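PDB 5WF2: uncharacterized protein from Equus caballus, which is the accessory subunit tepsin, here its VHS/ENTH-like domain; the whole protein probably associates with the AP-4 complex and may thereby act in vesicular trafficking at the trans-Golgi network. Local coordinates for residues I125-H128 / F129-S132; P117-N120 / K121-I125. All coordinates share one frame; numbering follows the deposited sequence.

Interaction 1 (I125-H128 / F129-S132); sequences ILRH and FEAS
Arg127 and Glu130 pair across the last turns of helix 117-132, the C-terminal helix of the all-helical VHS/ENTH-like domain. This is an i to i+3 salt bridge within one helix. The two side chains run next to each other in the same direction, with their guanidinium and carboxylate planes 34° apart. The grip is side-on: NE and NH2 of Arg127 each lie 3.0 Å from OE1 of Glu130. That oxygen sits almost in the guanidinium plane, whereas both nitrogens approach it on the syn side and from the same face of the carboxylate, clearly out of its plane. Bends at chi2 (-74°) and chi3 swing the guanidinium round toward Glu130, while the glutamate is extended beyond CG. With an alanine in place of Glu130, NE and NH2 of Arg127 would probably be left without their shared acceptor and the guanidinium freer to turn.

On the buried side, Ile125 and Phe129 also lie alongside one another, one turn apart. Ile125 CG2, anti to the backbone N, reaches over the phenyl face in a CH-pi contact, 3.9 Å from the ring centroid and 26° off its normal. Both residues also pack on helices 75-89 and 96-111, Phe129 on Val85 and Ile99 among others, and so join this helix to the domain core. The His128 ring is set at a slant to that of Phe129.

Backbone bonds of the i to i+4 pattern run through the whole contact, from Phe129 N to Ile125 O at 3.0 Å as far as Ser132 N to His128 O at 3.1 Å. The hydroxyl of Ser132 has its hydrogen bond with Gln96 OE1. Over one face of the His128 imidazole, Ser132 OG merely packs, 4.2 Å from His128 NE2.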
loop_
_atom_site.group_PDB
_atom_site.type_symbol
_atom_site.label_atom_id
_atom_site.label_comp_id
_atom_site.label_asym_id
_atom_site.label_seq_id
_atom_site.Cartn_x
_atom_site.Cartn_y
_atom_site.Cartn_z
ATOM N N ILE A 125 -3.967 -1.221 9.921
ATOM C CA ILE A 125 -2.627 -1.404 9.375
ATOM C C ILE A 125 -1.611 -0.673 10.247
ATOM O O ILE A 125 -0.533 -1.192 10.553
ATOM C CB ILE A 125 -2.560 -0.898 7.928
ATOM C CG1 ILE A 125 -3.420 -1.753 7.005
ATOM C CG2 ILE A 125 -1.148 -0.921 7.448
ATOM C CD1 ILE A 125 -3.649 -1.224 5.619
ATOM N N LEU A 126 -1.910 0.578 10.588
ATOM C CA LEU A 126 -0.985 1.370 11.384
ATOM C C LEU A 126 -0.768 0.724 12.734
ATOM O O LEU A 126 0.369 0.615 13.207
ATOM C CB LEU A 126 -1.536 2.787 11.539
ATOM C CG LEU A 126 -0.710 3.791 12.337
ATOM C CD1 LEU A 126 0.676 3.877 11.782
ATOM C CD2 LEU A 126 -1.383 5.162 12.281
ATOM N N ARG A 127 -1.851 0.267 13.380
ATOM C CA ARG A 127 -1.707 -0.360 14.698
ATOM C C ARG A 127 -0.906 -1.654 14.628
ATOM O O ARG A 127 -0.142 -1.964 15.544
ATOM C CB ARG A 127 -3.079 -0.626 15.320
ATOM C CG ARG A 127 -3.899 0.644 15.656
ATOM C CD ARG A 127 -3.420 1.418 16.871
ATOM N NE ARG A 127 -2.507 2.484 16.482
ATOM C CZ ARG A 127 -2.882 3.693 16.076
ATOM N NH1 ARG A 127 -4.170 4.016 16.012
ATOM N NH2 ARG A 127 -1.952 4.580 15.729
ATOM N N HIS A 128 -1.019 -2.384 13.536
ATOM C CA HIS A 128 -0.253 -3.604 13.348
ATOM C C HIS A 128 1.242 -3.299 13.205
ATOM O O HIS A 128 2.079 -3.910 13.882
ATOM C CB HIS A 128 -0.788 -4.338 12.141
ATOM C CG HIS A 128 -0.136 -5.661 11.916
ATOM N ND1 HIS A 128 -0.481 -6.795 12.630
ATOM C CD2 HIS A 128 0.916 -6.006 11.144
ATOM C CE1 HIS A 128 0.284 -7.798 12.239
ATOM N NE2 HIS A 128 1.147 -7.350 11.347
ATOM N N PHE A 129 1.599 -2.350 12.331
ATOM C CA PHE A 129 3.008 -2.020 12.131
ATOM C C PHE A 129 3.627 -1.471 13.415
ATOM O O PHE A 129 4.758 -1.817 13.766
ATOM C CB PHE A 129 3.162 -1.018 10.977
ATOM C CG PHE A 129 2.774 -1.536 9.608
ATOM C CD1 PHE A 129 2.634 -2.897 9.339
ATOM C CD2 PHE A 129 2.697 -0.638 8.534
ATOM C CE1 PHE A 129 2.319 -3.339 8.076
ATOM C CE2 PHE A 129 2.382 -1.080 7.251
ATOM C CZ PHE A 129 2.197 -2.418 7.009
ATOM N N GLU A 130 2.876 -0.659 14.169
ATOM C CA GLU A 130 3.379 -0.125 15.431
ATOM C C GLU A 130 3.608 -1.236 16.455
ATOM O O GLU A 130 4.602 -1.222 17.192
ATOM C CB GLU A 130 2.400 0.925 15.953
ATOM C CG GLU A 130 2.419 2.212 15.165
ATOM C CD GLU A 130 1.477 3.264 15.667
ATOM O OE1 GLU A 130 0.495 2.934 16.377
ATOM O OE2 GLU A 130 1.715 4.435 15.318
ATOM N N ALA A 131 2.713 -2.216 16.495
ATOM C CA ALA A 131 2.828 -3.309 17.452
ATOM C C ALA A 131 4.068 -4.154 17.201
ATOM O O ALA A 131 4.765 -4.550 18.145
ATOM C CB ALA A 131 1.579 -4.170 17.371
ATOM N N SER A 132 4.365 -4.442 15.934
ATOM C CA SER A 132 5.545 -5.222 15.607
ATOM C C SER A 132 6.836 -4.535 16.019
ATOM O O SER A 132 7.835 -5.219 16.257
ATOM C CB SER A 132 5.568 -5.513 14.118
ATOM O OG SER A 132 4.299 -5.994 13.704
#

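Interaction 2 (P117-N120 / K121-I125); sequences PVTN and KATKI
The first turns of helix 117-132, a regular alpha-helix opening at Pro117, make this contact. Evidence for the helix is the i to i+4 ladder: Lys121 N bonds Pro117 O at 2.9 Å, Ala122 N bonds Val118 O at 2.9 Å, and Lys124 N bonds Asn120 O at 3.1 Å. Thr119 O carries two donors, Thr123 N at 3.0 Å and Thr123 OG1 at 2.8 Å, which reach it from opposite faces of its carbonyl plane. The hydroxyl can do this because Thr123 OG1 lies anti to its own carbonyl carbon (chi1 -61°), directed back along the helix. The hydroxyl of Thr119 turns instead to Ser114 O, in the loop before the helix.

On the exposed side, the side chains of Asn120 and Lys124 slant across each other one turn apart. A water joins them, giving a hydrogen to Asn120 OD1 at 3.1 Å and accepting from Lys124 NZ at 2.7 Å. Ala122 faces helix 96-111, against Leu107 and Leu110. The Thr123 hydroxyl thus finds its acceptor on the helix backbone, whereas the amide oxygen of Asn120 and the ammonium of Lys124 are linked through a single water.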
loop_
_atom_site.group_PDB
_atom_site.type_symbol
_atom_site.label_atom_id
_atom_site.label_comp_id
_atom_site.label_asym_id
_atom_site.label_seq_id
_atom_site.Cartn_x
_atom_site.Cartn_y
_atom_site.Cartn_z
ATOM N N PRO A 117 -14.721 2.919 5.808
ATOM C CA PRO A 117 -13.831 1.788 5.457
ATOM C C PRO A 117 -12.348 2.134 5.384
ATOM O O PRO A 117 -11.500 1.359 5.868
ATOM C CB PRO A 117 -14.353 1.358 4.079
ATOM C CG PRO A 117 -15.742 1.913 3.976
ATOM C CD PRO A 117 -15.738 3.182 4.777
ATOM N N VAL A 118 -12.008 3.240 4.726
ATOM C CA VAL A 118 -10.608 3.607 4.543
ATOM C C VAL A 118 -9.996 3.995 5.877
ATOM O O VAL A 118 -8.893 3.562 6.216
ATOM C CB VAL A 118 -10.482 4.729 3.506
ATOM C CG1 VAL A 118 -9.063 5.340 3.454
ATOM C CG2 VAL A 118 -10.853 4.207 2.139
ATOM N N THR A 119 -10.722 4.777 6.676
ATOM C CA THR A 119 -10.236 5.152 7.997
ATOM C C THR A 119 -9.995 3.910 8.852
ATOM O O THR A 119 -8.958 3.777 9.523
ATOM C CB THR A 119 -11.245 6.104 8.682
ATOM O OG1 THR A 119 -11.298 7.357 7.971
ATOM C CG2 THR A 119 -10.820 6.378 10.114
ATOM N N ASN A 120 -10.956 2.987 8.848
ATOM C CA ASN A 120 -10.836 1.786 9.653
ATOM C C ASN A 120 -9.646 0.949 9.195
ATOM O O ASN A 120 -8.850 0.467 10.011
ATOM C CB ASN A 120 -12.132 0.965 9.573
ATOM C CG ASN A 120 -12.062 -0.333 10.401
ATOM O OD1 ASN A 120 -12.183 -1.451 9.867
ATOM N ND2 ASN A 120 -11.867 -0.186 11.710
ATOM N N LYS A 121 -9.522 0.752 7.898
ATOM C CA LYS A 121 -8.471 -0.120 7.393
ATOM C C LYS A 121 -7.095 0.501 7.620
ATOM O O LYS A 121 -6.139 -0.203 7.977
ATOM C CB LYS A 121 -8.706 -0.425 5.914
ATOM C CG LYS A 121 -7.751 -1.528 5.356
ATOM C CD LYS A 121 -8.081 -1.968 3.905
ATOM C CE LYS A 121 -7.877 -3.489 3.732
ATOM N NZ LYS A 121 -6.609 -3.892 4.401
ATOM N N ALA A 122 -6.965 1.811 7.407
ATOM C CA ALA A 122 -5.688 2.475 7.677
ATOM C C ALA A 122 -5.320 2.361 9.139
ATOM O O ALA A 122 -4.143 2.209 9.483
ATOM C CB ALA A 122 -5.781 3.942 7.283
ATOM N N THR A 123 -6.308 2.470 10.024
ATOM C CA THR A 123 -6.029 2.380 11.447
ATOM C C THR A 123 -5.489 0.993 11.800
ATOM O O THR A 123 -4.493 0.879 12.528
ATOM C CB THR A 123 -7.279 2.708 12.266
ATOM O OG1 THR A 123 -7.713 4.057 11.995
ATOM C CG2 THR A 123 -6.987 2.592 13.744
ATOM N N LYS A 124 -6.120 -0.077 11.272
ATOM C CA LYS A 124 -5.688 -1.439 11.630
ATOM C C LYS A 124 -4.286 -1.714 11.120
ATOM O O LYS A 124 -3.482 -2.344 11.809
ATOM C CB LYS A 124 -6.649 -2.492 11.067
ATOM C CG LYS A 124 -8.073 -2.239 11.423
ATOM C CD LYS A 124 -8.931 -3.512 11.482
ATOM C CE LYS A 124 -9.146 -4.152 10.150
ATOM N NZ LYS A 124 -10.311 -5.139 10.228
ATOM N N ILE A 125 -3.967 -1.221 9.921
ATOM C CA ILE A 125 -2.627 -1.404 9.375
ATOM C C ILE A 125 -1.611 -0.673 10.247
ATOM O O ILE A 125 -0.533 -1.192 10.553
ATOM C CB ILE A 125 -2.560 -0.898 7.928
ATOM C CG1 ILE A 125 -3.420 -1.753 7.005
ATOM C CG2 ILE A 125 -1.148 -0.921 7.448
ATOM C CD1 ILE A 125 -3.649 -1.224 5.619
HETATM O O HOH W 1 -12.684 -4.241 11.190
#

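Followed from the N terminus, helix 117-132 starts with interaction 2 and finishes with interaction 1. Neither closes a long loop, since in each the two segments adjoin in sequence and the contact spans about one helical turn. They do not nest or cross: they run in series, with centres about 11 Å apart, and meet at Ile125, which ends 117-125 and begins 125-132. Ile125 packs on Leu107 of helix 96-111 and on Leu82 and Ala86 of helix 75-89. Both contacts therefore belong to one helix laid against the same two helices: near the start of helix 117-132 Pro117 and Val118 touch Met79, and near its end Phe129 touches Thr103.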